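Local coordinates for N-terminal acetyltransferase-like protein (Chaetomium thermophilum, PDB 5NNP) that probably serves as the tetratricopeptide-repeat auxiliary subunit of an N-terminal acetyltransferase complex, holding its partner subunit within a curved, all-helical scaffold, at residues A[13-17]-A[32-36]; A[120-126]-A[524-529]; A[229-233]-A[244-248]; A[378-382]-A[395-399]; A[453-459]-A[496-500]. All blocks are in the same frame, centred on the assembly; numbering follows the deposited sequence.

In the fold
From the N terminus, interaction 1 comes first, closing a short loop where helices 9-22 and 26-37 form a hairpin at one end of the scaffold. Interaction 2 bridges 398 residues, joining the end of helix 112-124 to the approach to helix 527-534. The span it encloses contains the other three contacts, which follow one another without crossing. Interactions 3 and 4 tie successive helices, 221-234 with 238-251 and 369-381 with 390-403, whereas interaction 5 brings the turn between helices 442-454 and 458-465 against the end of helix 487-499. Interaction 2 thus joins distant parts of the helical array, while interactions 1, 3 and 4 each join two helices adjacent in sequence; the centres of 1 and 4 are about 79 Å apart.

Interaction 1: A[13-17]-A[32-36]; sequences LFRTV and AAEQI
Leu13 opens the contact as a knob fitted into a hole formed by Ala32, Ala33, Gln35 and Ile36 of the facing helix. Its CG is anti to the backbone N (chi1 -160°), which carries the CD1 branch across the interface. There Leu13 CD1 lies 3.6 Å from Ala32 CB, and Ile36 CG1 is equally near at 3.6 Å from Leu13 CD1. The Leu13 and Ile36 side chains pass alongside each other, pointing in opposite senses. Cutting Leu13 back to an alanine removes CG and both methyls and is likely to leave the hole between Ala32 and Ile36 unfilled. Phe14 continues the packing through its CB, 4.2 Å from Ile36 CD1. Thr16 adds little across the interface; its hydroxyl donates to Leu13 O within the helix, with OG1 2.7 Å from that oxygen. Val17 then uses one methyl against both alanines, Val17 CG2 being 4.0 Å from Ala32 CB and 4.1 Å from Ala33 CB. The small alanines agree with a segment-axis approach of 9.1 Å, and the 146° angle identifies an antiparallel helical hairpin, consistent with the tetratricopeptide-repeat family. Helix 44-55 packs beside this pair: Phe14 meets Asp45, Thr46 and Met49, Ala33 meets Thr46, and Glu34 forms a salt bridge with Lys50.

Interaction 2: A[120-126]-A[524-529]; sequences VLQIQMR and QFDFHS
His528 and Gln124 meet in the tightly packed half of the contact, where both are buried together with Ile123 and Gln524. His528 NE2 donates to Gln124 OE1 at 2.8 Å, and the N-H...O angle of 162° makes this a nearly straight bond with the acceptor in the ring plane. The bend in the Gln124 chain (chi2 74°) turns its amide toward the histidine. One face of the imidazole carries Ile123 CG2, 3.5 Å from the His528 ring centroid, while Gln524 O lies over the opposite face. With Tyr540 OH bonded to ND1, ring contacts and polar bonds together restrict rotation of His528. At the margin, partly exposed, Arg126 NH1 and NH2 both donate to the single oxygen Gln524 OE1, at 3.1 and 2.9 Å. Only the NH2 bond lies on a carbonyl lone pair; NH1 comes from above that plane. Arg126 also pairs with Asp548, and its backbone completes the Schellman motif ending its helix. The other half is apolar and, on the side of Phe525 and Ser529, partly exposed. Val120 CG1 packs over the Phe525 face, 3.9 Å from the ring centroid, whereas Leu121 CD2 reaches the ring edge at Phe525 CE2. Ser529 OG makes a lighter contact, 3.7 Å from Val120 CG2. Helix 537-547 backs Ile123 and Gln524, and helix 94-107 backs Leu121.

Interaction 3: A[229-233]-A[244-248]; sequences ASYLS and AYRAL
Tyr245 sets CG anti to its own carbonyl carbon (chi1 -80°), and the second torsion presents a ring face to Ala229. The Ala229 methyl sits over that face as a CH-pi contact, offset toward the rim near CE1 and CZ, with CB 3.9 Å from the Tyr245 centroid. Its direction is 14° off the ring normal, evidence that the methyl meets the pi face. Ser233 approaches differently: its CB lies at the ring edge, close to the ring plane. The Ser233 rotamer turns OG back toward the carbonyls of its own helix, Ala229 O and Ser230 O, and OG stays 3.7 Å from Tyr245 OH. No hydrogen bond crosses between the segments, leaving a predominantly apolar interface. At its centre, Ala229 CB and Ala244 CB are separated by 3.8 Å, in keeping with the 5.2 Å spacing between the CA atoms of Ala229 and Ala244. Leu248 extends the patch on the Ala229 methyl, its CD1 lying 3.9 Å from Ala229 CB. On the first helix, Leu232 CD1 reaches the Ala244 methyl, with 4.2 Å between Leu232 CD1 and Ala244 CB. The segment axes run antiparallel at 156°, joining helices 221-234 and 238-251 as an alpha-hairpin of the auxiliary-subunit family. Leu232 also packs on Leu208 of helix 204-214, while Tyr245 and Leu248 extend onto Leu262 and Tyr258 of helix 256-265.

Interaction 4: A[378-382]-A[395-399]; sequences LAQHY and EYVEK
Leu378 and Tyr396 form the principal CH-pi contact. Leu378 CB lies over the middle of one aromatic face, 3.6 Å from the Tyr396 centroid and 9° off the ring normal. This near-vertical placement shows that the leucine stem itself packs on the ring. Tyr396 CG stands anti to its own carbonyl carbon (chi1 -78°), which turns the ring face to Leu378 CB. Leu378 CD1 adds an apolar contact toward the outer ring, 3.5 Å from Tyr396 CE1. Aromatic packing is less complete on the Tyr382 side: the tyrosine planes differ by only 10°, yet their centroids are 5.8 Å apart and the rings scarcely overlap. Tyr382 CD2 and CE2 both come to 3.7 Å from Tyr396 CE2. Alanine supplies another apolar surface, with Ala379 CB 4.0 Å from Tyr396 CB. The close backbone approach fits this small residue, the Ala379 and Tyr396 CA atoms being 4.9 Å apart. The modelled Ala379-Val397 methyl approach is too short to be reliable. Replacing Tyr396 with an alanine removes its ring and is likely to leave Leu378 CB without the face it covers and Tyr382 without its neighbouring ring. No hydrogen bond crosses the segments, so within the predicted TPR repeat the helices pair here through apolar and aromatic contacts. Helix 336-352 contributes Ala346 and Glu347 around Leu378, while Val397 faces Thr413 and Ile417 of helix 408-421.

Interaction 5: A[453-459]-A[496-500]; sequences LRNNENE and AWQRR
A Schellman motif at the end of helix 442-454 places Asn456, its positive-phi C-prime residue (phi 58°), within reach of the Arg499 guanidinium. Asn456 OD1 accepts from Arg499 NE at 2.7 Å, and the amide and guanidinium lie nearly coplanar. Arg499 NH2 also donates to the carbonyl of Leu453, in the last turn of the helix, with 2.9 Å between NH2 and Leu453 O; Asn456 N reaches that oxygen from the opposite face of its plane. Arg500 bends at chi3 (63°), swinging its guanidinium back to Asn458 and Glu459. Its NH1 donates to Asn458 OD1 at 2.8 Å, from above the carbonyl plane. Glu459 forms a salt bridge with it, although the modelled separation is too short to interpret closely. Asn458 ND2 sits over the Trp497 ring, 3.2 Å from Trp497 NE1; both are donors, so this is a face contact and not a hydrogen bond. Asp493 on helix 487-499 accepts from Asn458 ND2, while Trp497 packs against Leu505, placing the contact next to helix 503-523.

Interaction 1: A[13-17]-A[32-36]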
# COMPACT_ATOMS: atom_id res chain seq x y z
N LEU A 13 -46.63 5.62 19.77
CA LEU A 13 -45.99 4.36 20.12
C LEU A 13 -44.90 4.01 19.09
O LEU A 13 -43.85 3.44 19.43
CB LEU A 13 -47.04 3.25 20.22
CG LEU A 13 -46.73 1.97 21.00
CD1 LEU A 13 -45.62 1.18 20.33
CD2 LEU A 13 -46.38 2.26 22.44
N PHE A 14 -45.14 4.36 17.83
CA PHE A 14 -44.15 4.19 16.78
C PHE A 14 -42.89 5.00 17.09
O PHE A 14 -41.77 4.55 16.84
CB PHE A 14 -44.73 4.61 15.42
CG PHE A 14 -43.79 4.40 14.26
CD1 PHE A 14 -43.60 3.14 13.72
CD2 PHE A 14 -43.09 5.48 13.71
CE1 PHE A 14 -42.73 2.96 12.66
CE2 PHE A 14 -42.23 5.29 12.65
CZ PHE A 14 -42.05 4.03 12.13
N ARG A 15 -43.07 6.19 17.65
CA ARG A 15 -41.96 7.05 18.05
C ARG A 15 -41.14 6.44 19.18
O ARG A 15 -39.92 6.63 19.25
CB ARG A 15 -42.47 8.44 18.47
CG ARG A 15 -42.90 9.33 17.31
CD ARG A 15 -43.31 10.72 17.79
NE ARG A 15 -43.87 11.53 16.72
CZ ARG A 15 -45.18 11.73 16.53
NH1 ARG A 15 -46.06 11.19 17.36
NH2 ARG A 15 -45.60 12.49 15.52
N THR A 16 -41.81 5.71 20.07
CA THR A 16 -41.12 5.12 21.22
C THR A 16 -40.39 3.85 20.78
O THR A 16 -39.59 3.29 21.53
CB THR A 16 -42.09 4.81 22.39
OG1 THR A 16 -43.03 3.81 22.00
CG2 THR A 16 -42.85 6.07 22.81
N VAL A 17 -40.64 3.41 19.55
CA VAL A 17 -39.90 2.29 18.98
C VAL A 17 -38.55 2.75 18.44
O VAL A 17 -37.54 2.05 18.56
CB VAL A 17 -40.69 1.61 17.86
CG1 VAL A 17 -39.85 0.51 17.21
CG2 VAL A 17 -42.00 1.06 18.40
N ALA A 32 -42.89 -2.94 22.32
CA ALA A 32 -43.69 -1.79 21.91
C ALA A 32 -44.23 -1.99 20.49
O ALA A 32 -45.42 -1.84 20.25
CB ALA A 32 -42.87 -0.52 21.98
N ALA A 33 -43.34 -2.34 19.57
CA ALA A 33 -43.72 -2.57 18.17
C ALA A 33 -44.73 -3.71 18.04
O ALA A 33 -45.64 -3.65 17.22
CB ALA A 33 -42.50 -2.85 17.32
N GLU A 34 -44.56 -4.74 18.85
CA GLU A 34 -45.46 -5.89 18.81
C GLU A 34 -46.89 -5.50 19.18
O GLU A 34 -47.84 -6.17 18.77
CB GLU A 34 -44.98 -7.00 19.74
CG GLU A 34 -45.05 -8.37 19.10
CD GLU A 34 -44.21 -8.46 17.83
OE1 GLU A 34 -43.27 -7.65 17.68
OE2 GLU A 34 -44.49 -9.34 16.99
N GLN A 35 -47.04 -4.42 19.94
CA GLN A 35 -48.37 -3.94 20.31
C GLN A 35 -49.06 -3.23 19.14
O GLN A 35 -50.29 -3.19 19.08
CB GLN A 35 -48.30 -3.02 21.52
CG GLN A 35 -49.66 -2.81 22.18
CD GLN A 35 -49.61 -1.86 23.35
OE1 GLN A 35 -48.58 -1.23 23.61
NE2 GLN A 35 -50.72 -1.74 24.07
N ILE A 36 -48.28 -2.67 18.22
CA ILE A 36 -48.85 -2.04 17.03
C ILE A 36 -49.24 -3.10 16.01
O ILE A 36 -50.26 -2.97 15.34
CB ILE A 36 -47.86 -1.07 16.36
CG1 ILE A 36 -47.31 -0.07 17.38
CG2 ILE A 36 -48.53 -0.34 15.21
CD1 ILE A 36 -46.39 0.96 16.76

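Interaction 2: A[120-126]-A[524-529]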
# COMPACT_ATOMS: atom_id res chain seq x y z
N VAL A 120 -21.86 8.48 -0.48
CA VAL A 120 -20.69 7.78 0.02
C VAL A 120 -20.62 6.41 -0.64
O VAL A 120 -19.60 6.04 -1.22
CB VAL A 120 -20.70 7.64 1.56
CG1 VAL A 120 -19.59 6.75 2.00
CG2 VAL A 120 -20.59 9.02 2.23
N LEU A 121 -21.71 5.66 -0.57
CA LEU A 121 -21.79 4.34 -1.17
C LEU A 121 -21.46 4.38 -2.66
O LEU A 121 -20.76 3.51 -3.18
CB LEU A 121 -23.19 3.73 -0.95
CG LEU A 121 -23.57 3.29 0.47
CD1 LEU A 121 -25.06 3.13 0.58
CD2 LEU A 121 -22.89 1.98 0.83
N GLN A 122 -21.96 5.40 -3.35
CA GLN A 122 -21.76 5.47 -4.79
C GLN A 122 -20.29 5.65 -5.17
O GLN A 122 -19.81 5.01 -6.12
CB GLN A 122 -22.58 6.60 -5.39
CG GLN A 122 -24.04 6.27 -5.56
CD GLN A 122 -24.87 7.51 -5.83
OE1 GLN A 122 -24.71 8.54 -5.16
NE2 GLN A 122 -25.76 7.43 -6.82
N ILE A 123 -19.57 6.52 -4.46
CA ILE A 123 -18.17 6.71 -4.79
C ILE A 123 -17.37 5.47 -4.34
O ILE A 123 -16.45 5.04 -5.04
CB ILE A 123 -17.58 8.00 -4.17
CG1 ILE A 123 -16.17 8.26 -4.71
CG2 ILE A 123 -17.55 7.93 -2.66
CD1 ILE A 123 -16.03 8.21 -6.25
N GLN A 124 -17.77 4.88 -3.22
CA GLN A 124 -17.15 3.63 -2.78
C GLN A 124 -17.21 2.54 -3.84
O GLN A 124 -16.32 1.70 -3.91
CB GLN A 124 -17.81 3.09 -1.51
CG GLN A 124 -17.23 1.74 -1.09
CD GLN A 124 -15.85 1.86 -0.48
OE1 GLN A 124 -15.47 2.91 0.04
NE2 GLN A 124 -15.08 0.79 -0.55
N MET A 125 -18.27 2.53 -4.66
CA MET A 125 -18.39 1.51 -5.71
C MET A 125 -18.08 2.10 -7.07
O MET A 125 -18.35 1.49 -8.09
CB MET A 125 -19.78 0.88 -5.75
CG MET A 125 -20.22 0.29 -4.43
SD MET A 125 -19.11 -1.00 -3.85
CE MET A 125 -19.38 -2.25 -5.12
N ARG A 126 -17.50 3.29 -7.08
CA ARG A 126 -17.11 3.94 -8.32
C ARG A 126 -18.28 4.07 -9.31
O ARG A 126 -18.11 3.96 -10.52
CB ARG A 126 -15.92 3.21 -8.95
CG ARG A 126 -14.74 2.95 -8.00
CD ARG A 126 -14.10 4.24 -7.45
NE ARG A 126 -12.79 4.04 -6.81
CZ ARG A 126 -12.57 4.01 -5.49
NH1 ARG A 126 -13.56 4.16 -4.61
NH2 ARG A 126 -11.34 3.81 -5.04
N GLN A 524 -11.25 2.57 2.86
CA GLN A 524 -11.33 3.88 2.21
C GLN A 524 -12.71 4.53 2.44
O GLN A 524 -12.93 5.69 2.08
CB GLN A 524 -11.06 3.72 0.72
CG GLN A 524 -12.18 2.95 0.05
CD GLN A 524 -11.95 2.73 -1.43
OE1 GLN A 524 -11.63 3.65 -2.18
NE2 GLN A 524 -12.13 1.49 -1.86
N PHE A 525 -13.62 3.79 3.07
CA PHE A 525 -15.04 4.17 3.14
C PHE A 525 -15.32 5.48 3.89
O PHE A 525 -16.04 6.35 3.41
CB PHE A 525 -15.84 3.02 3.77
CG PHE A 525 -17.34 3.16 3.61
CD1 PHE A 525 -18.09 3.93 4.48
CD2 PHE A 525 -17.99 2.52 2.57
CE1 PHE A 525 -19.47 4.05 4.33
CE2 PHE A 525 -19.36 2.64 2.40
CZ PHE A 525 -20.10 3.40 3.28
N ASP A 526 -14.77 5.61 5.09
CA ASP A 526 -15.02 6.80 5.91
C ASP A 526 -14.29 8.03 5.38
O ASP A 526 -14.57 9.14 5.80
CB ASP A 526 -14.58 6.55 7.35
CG ASP A 526 -15.40 5.49 8.04
OD1 ASP A 526 -16.55 5.25 7.63
OD2 ASP A 526 -14.90 4.92 9.04
N PHE A 527 -13.35 7.82 4.46
CA PHE A 527 -12.49 8.92 4.02
C PHE A 527 -13.06 9.73 2.86
O PHE A 527 -12.65 10.87 2.65
CB PHE A 527 -11.10 8.37 3.67
CG PHE A 527 -10.33 7.94 4.87
CD1 PHE A 527 -9.84 8.88 5.77
CD2 PHE A 527 -10.14 6.59 5.15
CE1 PHE A 527 -9.14 8.50 6.93
CE2 PHE A 527 -9.45 6.19 6.30
CZ PHE A 527 -8.95 7.15 7.20
N HIS A 528 -14.03 9.17 2.14
CA HIS A 528 -14.75 9.95 1.12
C HIS A 528 -15.29 11.23 1.76
O HIS A 528 -15.26 12.29 1.15
CB HIS A 528 -15.88 9.14 0.49
CG HIS A 528 -15.47 7.77 0.01
ND1 HIS A 528 -14.40 7.57 -0.82
CD2 HIS A 528 -16.01 6.55 0.26
CE1 HIS A 528 -14.28 6.26 -1.06
NE2 HIS A 528 -15.24 5.64 -0.43
N SER A 529 -15.76 11.14 3.01
CA SER A 529 -16.24 12.31 3.75
C SER A 529 -15.13 13.05 4.49
O SER A 529 -15.08 14.27 4.51
CB SER A 529 -17.29 11.90 4.76
OG SER A 529 -18.40 11.38 4.08

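Interaction 3: A[229-233]-A[244-248]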
# COMPACT_ATOMS: atom_id res chain seq x y z
N ALA A 229 9.61 22.37 -11.10
CA ALA A 229 10.72 21.75 -11.83
C ALA A 229 10.20 20.87 -12.95
O ALA A 229 10.70 20.92 -14.07
CB ALA A 229 11.61 20.95 -10.88
N SER A 230 9.20 20.06 -12.63
CA SER A 230 8.58 19.18 -13.60
C SER A 230 8.09 19.93 -14.84
O SER A 230 8.34 19.51 -15.97
CB SER A 230 7.43 18.42 -12.95
OG SER A 230 6.82 17.55 -13.89
N TYR A 231 7.40 21.05 -14.63
CA TYR A 231 6.83 21.82 -15.75
C TYR A 231 7.91 22.49 -16.57
O TYR A 231 7.88 22.47 -17.81
CB TYR A 231 5.88 22.89 -15.24
CG TYR A 231 4.64 22.39 -14.54
CD1 TYR A 231 4.11 21.14 -14.82
CD2 TYR A 231 3.99 23.19 -13.61
CE1 TYR A 231 2.97 20.70 -14.19
CE2 TYR A 231 2.84 22.76 -12.97
CZ TYR A 231 2.34 21.51 -13.27
OH TYR A 231 1.19 21.08 -12.63
N LEU A 232 8.86 23.13 -15.89
CA LEU A 232 9.95 23.78 -16.59
C LEU A 232 10.70 22.78 -17.47
O LEU A 232 11.04 23.08 -18.61
CB LEU A 232 10.92 24.44 -15.62
CG LEU A 232 10.47 25.72 -14.91
CD1 LEU A 232 11.52 26.17 -13.91
CD2 LEU A 232 10.16 26.83 -15.91
N SER A 233 10.94 21.58 -16.94
CA SER A 233 11.71 20.59 -17.70
C SER A 233 10.92 20.15 -18.93
O SER A 233 11.48 20.11 -20.03
CB SER A 233 12.08 19.38 -16.83
OG SER A 233 10.95 18.78 -16.25
N ALA A 244 15.72 25.06 -10.53
CA ALA A 244 14.64 24.46 -9.76
C ALA A 244 15.06 23.15 -9.11
O ALA A 244 14.70 22.87 -7.97
CB ALA A 244 13.43 24.23 -10.66
N TYR A 245 15.82 22.35 -9.84
CA TYR A 245 16.31 21.08 -9.32
C TYR A 245 17.38 21.30 -8.25
O TYR A 245 17.49 20.52 -7.29
CB TYR A 245 16.83 20.19 -10.45
CG TYR A 245 15.73 19.49 -11.19
CD1 TYR A 245 14.92 18.54 -10.54
CD2 TYR A 245 15.46 19.78 -12.52
CE1 TYR A 245 13.88 17.89 -11.21
CE2 TYR A 245 14.42 19.13 -13.20
CZ TYR A 245 13.64 18.19 -12.54
OH TYR A 245 12.63 17.54 -13.20
N ARG A 246 18.13 22.39 -8.39
CA ARG A 246 19.08 22.77 -7.36
C ARG A 246 18.36 23.10 -6.05
O ARG A 246 18.80 22.69 -4.97
CB ARG A 246 19.94 23.95 -7.80
CG ARG A 246 21.01 23.56 -8.79
CD ARG A 246 22.01 24.67 -8.99
NE ARG A 246 23.30 24.11 -9.37
CZ ARG A 246 23.72 23.97 -10.63
NH1 ARG A 246 22.95 24.38 -11.63
NH2 ARG A 246 24.90 23.43 -10.87
N ALA A 247 17.24 23.83 -6.16
CA ALA A 247 16.41 24.14 -4.99
C ALA A 247 15.94 22.87 -4.26
O ALA A 247 15.97 22.80 -3.03
CB ALA A 247 15.22 24.97 -5.40
N LEU A 248 15.52 21.87 -5.04
CA LEU A 248 15.05 20.62 -4.47
C LEU A 248 16.20 19.83 -3.84
O LEU A 248 16.02 19.16 -2.82
CB LEU A 248 14.34 19.78 -5.53
CG LEU A 248 12.94 20.27 -5.92
CD1 LEU A 248 12.52 19.74 -7.29
CD2 LEU A 248 11.90 19.87 -4.86

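Interaction 4: A[378-382]-A[395-399]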
# COMPACT_ATOMS: atom_id res chain seq x y z
N LEU A 378 32.75 -9.08 3.02
CA LEU A 378 33.21 -10.17 2.19
C LEU A 378 32.32 -11.39 2.37
O LEU A 378 32.09 -12.14 1.43
CB LEU A 378 34.67 -10.49 2.50
CG LEU A 378 35.65 -9.48 1.90
CD1 LEU A 378 37.00 -9.55 2.60
CD2 LEU A 378 35.79 -9.73 0.41
N ALA A 379 31.80 -11.57 3.59
CA ALA A 379 30.94 -12.72 3.87
C ALA A 379 29.70 -12.63 3.02
O ALA A 379 29.25 -13.61 2.42
CB ALA A 379 30.57 -12.76 5.33
N GLN A 380 29.16 -11.42 2.94
CA GLN A 380 27.94 -11.18 2.21
C GLN A 380 28.18 -11.20 0.71
O GLN A 380 27.34 -11.69 -0.04
CB GLN A 380 27.33 -9.86 2.65
CG GLN A 380 26.65 -10.01 3.98
CD GLN A 380 25.96 -8.76 4.40
OE1 GLN A 380 26.60 -7.72 4.63
NE2 GLN A 380 24.65 -8.83 4.51
N HIS A 381 29.32 -10.67 0.28
CA HIS A 381 29.70 -10.70 -1.13
C HIS A 381 29.58 -12.11 -1.69
O HIS A 381 28.92 -12.35 -2.69
CB HIS A 381 31.13 -10.18 -1.31
CG HIS A 381 31.61 -10.16 -2.73
ND1 HIS A 381 31.54 -9.02 -3.52
CD2 HIS A 381 32.18 -11.11 -3.49
CE1 HIS A 381 32.04 -9.29 -4.71
NE2 HIS A 381 32.43 -10.55 -4.72
N TYR A 382 30.23 -13.05 -1.01
CA TYR A 382 30.31 -14.41 -1.49
C TYR A 382 29.08 -15.23 -1.13
O TYR A 382 28.97 -16.40 -1.50
CB TYR A 382 31.57 -15.05 -0.96
CG TYR A 382 32.78 -14.45 -1.62
CD1 TYR A 382 33.10 -14.76 -2.94
CD2 TYR A 382 33.60 -13.57 -0.94
CE1 TYR A 382 34.20 -14.22 -3.56
CE2 TYR A 382 34.70 -13.02 -1.54
CZ TYR A 382 35.00 -13.34 -2.86
OH TYR A 382 36.10 -12.79 -3.46
N GLU A 395 33.84 -19.04 5.51
CA GLU A 395 35.13 -18.71 6.11
C GLU A 395 35.14 -17.28 6.61
O GLU A 395 35.56 -17.03 7.74
CB GLU A 395 36.27 -18.89 5.12
CG GLU A 395 36.34 -20.26 4.51
CD GLU A 395 37.26 -20.30 3.30
OE1 GLU A 395 37.76 -19.22 2.90
OE2 GLU A 395 37.48 -21.40 2.75
N TYR A 396 34.68 -16.35 5.78
CA TYR A 396 34.69 -14.93 6.13
C TYR A 396 33.77 -14.61 7.31
O TYR A 396 34.12 -13.81 8.17
CB TYR A 396 34.29 -14.07 4.94
CG TYR A 396 35.38 -13.87 3.91
CD1 TYR A 396 36.54 -13.18 4.23
CD2 TYR A 396 35.23 -14.34 2.62
CE1 TYR A 396 37.54 -12.99 3.28
CE2 TYR A 396 36.21 -14.16 1.68
CZ TYR A 396 37.36 -13.48 2.00
OH TYR A 396 38.33 -13.30 1.05
N VAL A 397 32.59 -15.23 7.35
CA VAL A 397 31.68 -14.96 8.45
C VAL A 397 32.23 -15.53 9.75
O VAL A 397 32.08 -14.92 10.81
CB VAL A 397 30.26 -15.50 8.20
CG1 VAL A 397 29.37 -15.30 9.41
CG2 VAL A 397 29.65 -14.81 7.00
N GLU A 398 32.88 -16.68 9.68
CA GLU A 398 33.47 -17.29 10.86
C GLU A 398 34.62 -16.45 11.44
O GLU A 398 34.78 -16.36 12.66
CB GLU A 398 33.99 -18.71 10.56
CG GLU A 398 32.91 -19.79 10.56
CD GLU A 398 32.17 -19.91 11.89
OE1 GLU A 398 31.14 -20.61 11.93
OE2 GLU A 398 32.61 -19.32 12.91
N LYS A 399 35.41 -15.84 10.56
CA LYS A 399 36.49 -14.97 11.00
C LYS A 399 35.92 -13.73 11.66
O LYS A 399 36.46 -13.23 12.64
CB LYS A 399 37.40 -14.58 9.84
CG LYS A 399 38.33 -15.69 9.37
CD LYS A 399 39.53 -15.13 8.65
CE LYS A 399 40.37 -16.22 8.00
NZ LYS A 399 39.82 -16.59 6.67

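Interaction 5: A[453-459]-A[496-500]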
# COMPACT_ATOMS: atom_id res chain seq x y z
N LEU A 453 9.60 -21.56 10.01
CA LEU A 453 8.55 -21.93 9.06
C LEU A 453 9.15 -22.52 7.78
O LEU A 453 8.61 -23.47 7.22
CB LEU A 453 7.67 -20.73 8.72
CG LEU A 453 6.86 -20.14 9.87
CD1 LEU A 453 6.16 -18.89 9.40
CD2 LEU A 453 5.84 -21.14 10.38
N ARG A 454 10.26 -21.96 7.33
CA ARG A 454 10.97 -22.53 6.18
C ARG A 454 11.44 -23.95 6.49
O ARG A 454 11.59 -24.76 5.58
CB ARG A 454 12.16 -21.65 5.79
CG ARG A 454 11.77 -20.34 5.15
CD ARG A 454 10.92 -20.58 3.92
NE ARG A 454 10.46 -19.34 3.30
CZ ARG A 454 11.16 -18.63 2.42
NH1 ARG A 454 12.37 -19.02 2.06
NH2 ARG A 454 10.65 -17.52 1.90
N ASN A 455 11.66 -24.25 7.77
CA ASN A 455 12.00 -25.60 8.21
C ASN A 455 10.76 -26.39 8.66
O ASN A 455 10.86 -27.42 9.31
CB ASN A 455 13.02 -25.55 9.34
CG ASN A 455 13.65 -26.89 9.62
OD1 ASN A 455 13.86 -27.68 8.71
ND2 ASN A 455 13.98 -27.13 10.87
N ASN A 456 9.60 -25.88 8.28
CA ASN A 456 8.32 -26.48 8.59
C ASN A 456 8.04 -26.66 10.07
O ASN A 456 7.31 -27.57 10.44
CB ASN A 456 8.18 -27.83 7.89
CG ASN A 456 8.02 -27.69 6.40
OD1 ASN A 456 7.85 -26.59 5.89
ND2 ASN A 456 8.07 -28.81 5.69
N GLU A 457 8.57 -25.77 10.91
CA GLU A 457 8.26 -25.83 12.34
C GLU A 457 7.24 -24.77 12.76
O GLU A 457 7.57 -23.83 13.47
CB GLU A 457 9.52 -25.67 13.18
CG GLU A 457 10.50 -26.82 13.09
CD GLU A 457 11.80 -26.50 13.79
OE1 GLU A 457 11.94 -26.84 14.98
OE2 GLU A 457 12.69 -25.89 13.14
N ASN A 458 6.00 -24.94 12.32
CA ASN A 458 4.97 -23.92 12.52
C ASN A 458 4.76 -23.55 13.98
O ASN A 458 4.77 -22.38 14.35
CB ASN A 458 3.64 -24.39 11.93
CG ASN A 458 3.75 -24.69 10.45
OD1 ASN A 458 4.46 -25.62 10.04
ND2 ASN A 458 3.08 -23.90 9.64
N GLU A 459 4.56 -24.56 14.80
CA GLU A 459 4.20 -24.34 16.19
C GLU A 459 5.34 -23.64 16.94
O GLU A 459 5.10 -22.77 17.79
CB GLU A 459 3.81 -25.67 16.84
CG GLU A 459 4.52 -26.86 16.26
CD GLU A 459 3.74 -27.56 15.16
OE1 GLU A 459 4.26 -27.63 14.03
OE2 GLU A 459 2.63 -28.06 15.43
N ALA A 496 3.87 -23.37 4.77
CA ALA A 496 4.42 -24.40 5.65
C ALA A 496 3.42 -25.52 5.96
O ALA A 496 3.75 -26.71 5.85
CB ALA A 496 4.91 -23.77 6.93
N TRP A 497 2.22 -25.14 6.38
CA TRP A 497 1.15 -26.10 6.66
C TRP A 497 0.81 -26.92 5.42
O TRP A 497 0.52 -28.12 5.51
CB TRP A 497 -0.10 -25.39 7.17
CG TRP A 497 -0.04 -25.06 8.63
CD1 TRP A 497 -0.14 -23.82 9.19
CD2 TRP A 497 0.15 -25.98 9.71
NE1 TRP A 497 -0.02 -23.91 10.56
CE2 TRP A 497 0.16 -25.23 10.90
CE3 TRP A 497 0.31 -27.37 9.79
CZ2 TRP A 497 0.32 -25.82 12.16
CZ3 TRP A 497 0.48 -27.95 11.04
CH2 TRP A 497 0.49 -27.18 12.21
N GLN A 498 0.84 -26.27 4.26
CA GLN A 498 0.58 -26.97 3.01
C GLN A 498 1.66 -28.01 2.78
O GLN A 498 1.35 -29.13 2.39
CB GLN A 498 0.51 -25.99 1.84
CG GLN A 498 0.08 -26.59 0.53
CD GLN A 498 -0.24 -25.52 -0.51
OE1 GLN A 498 -0.65 -24.41 -0.17
NE2 GLN A 498 -0.03 -25.85 -1.77
N ARG A 499 2.91 -27.65 3.05
CA ARG A 499 4.03 -28.56 2.88
C ARG A 499 3.94 -29.77 3.81
O ARG A 499 4.53 -30.82 3.53
CB ARG A 499 5.36 -27.84 3.13
CG ARG A 499 5.81 -26.94 2.00
CD ARG A 499 7.27 -26.56 2.16
NE ARG A 499 7.53 -25.73 3.33
CZ ARG A 499 7.37 -24.41 3.36
NH1 ARG A 499 6.95 -23.77 2.28
NH2 ARG A 499 7.63 -23.73 4.47
N ARG A 500 3.22 -29.61 4.91
CA ARG A 500 3.09 -30.70 5.87
C ARG A 500 1.87 -31.54 5.57
O ARG A 500 1.61 -32.55 6.22
CB ARG A 500 3.02 -30.14 7.29
CG ARG A 500 4.29 -29.48 7.73
CD ARG A 500 4.07 -28.68 9.00
NE ARG A 500 3.67 -29.51 10.13
CZ ARG A 500 3.72 -29.10 11.39
NH1 ARG A 500 4.16 -27.89 11.68
NH2 ARG A 500 3.34 -29.91 12.37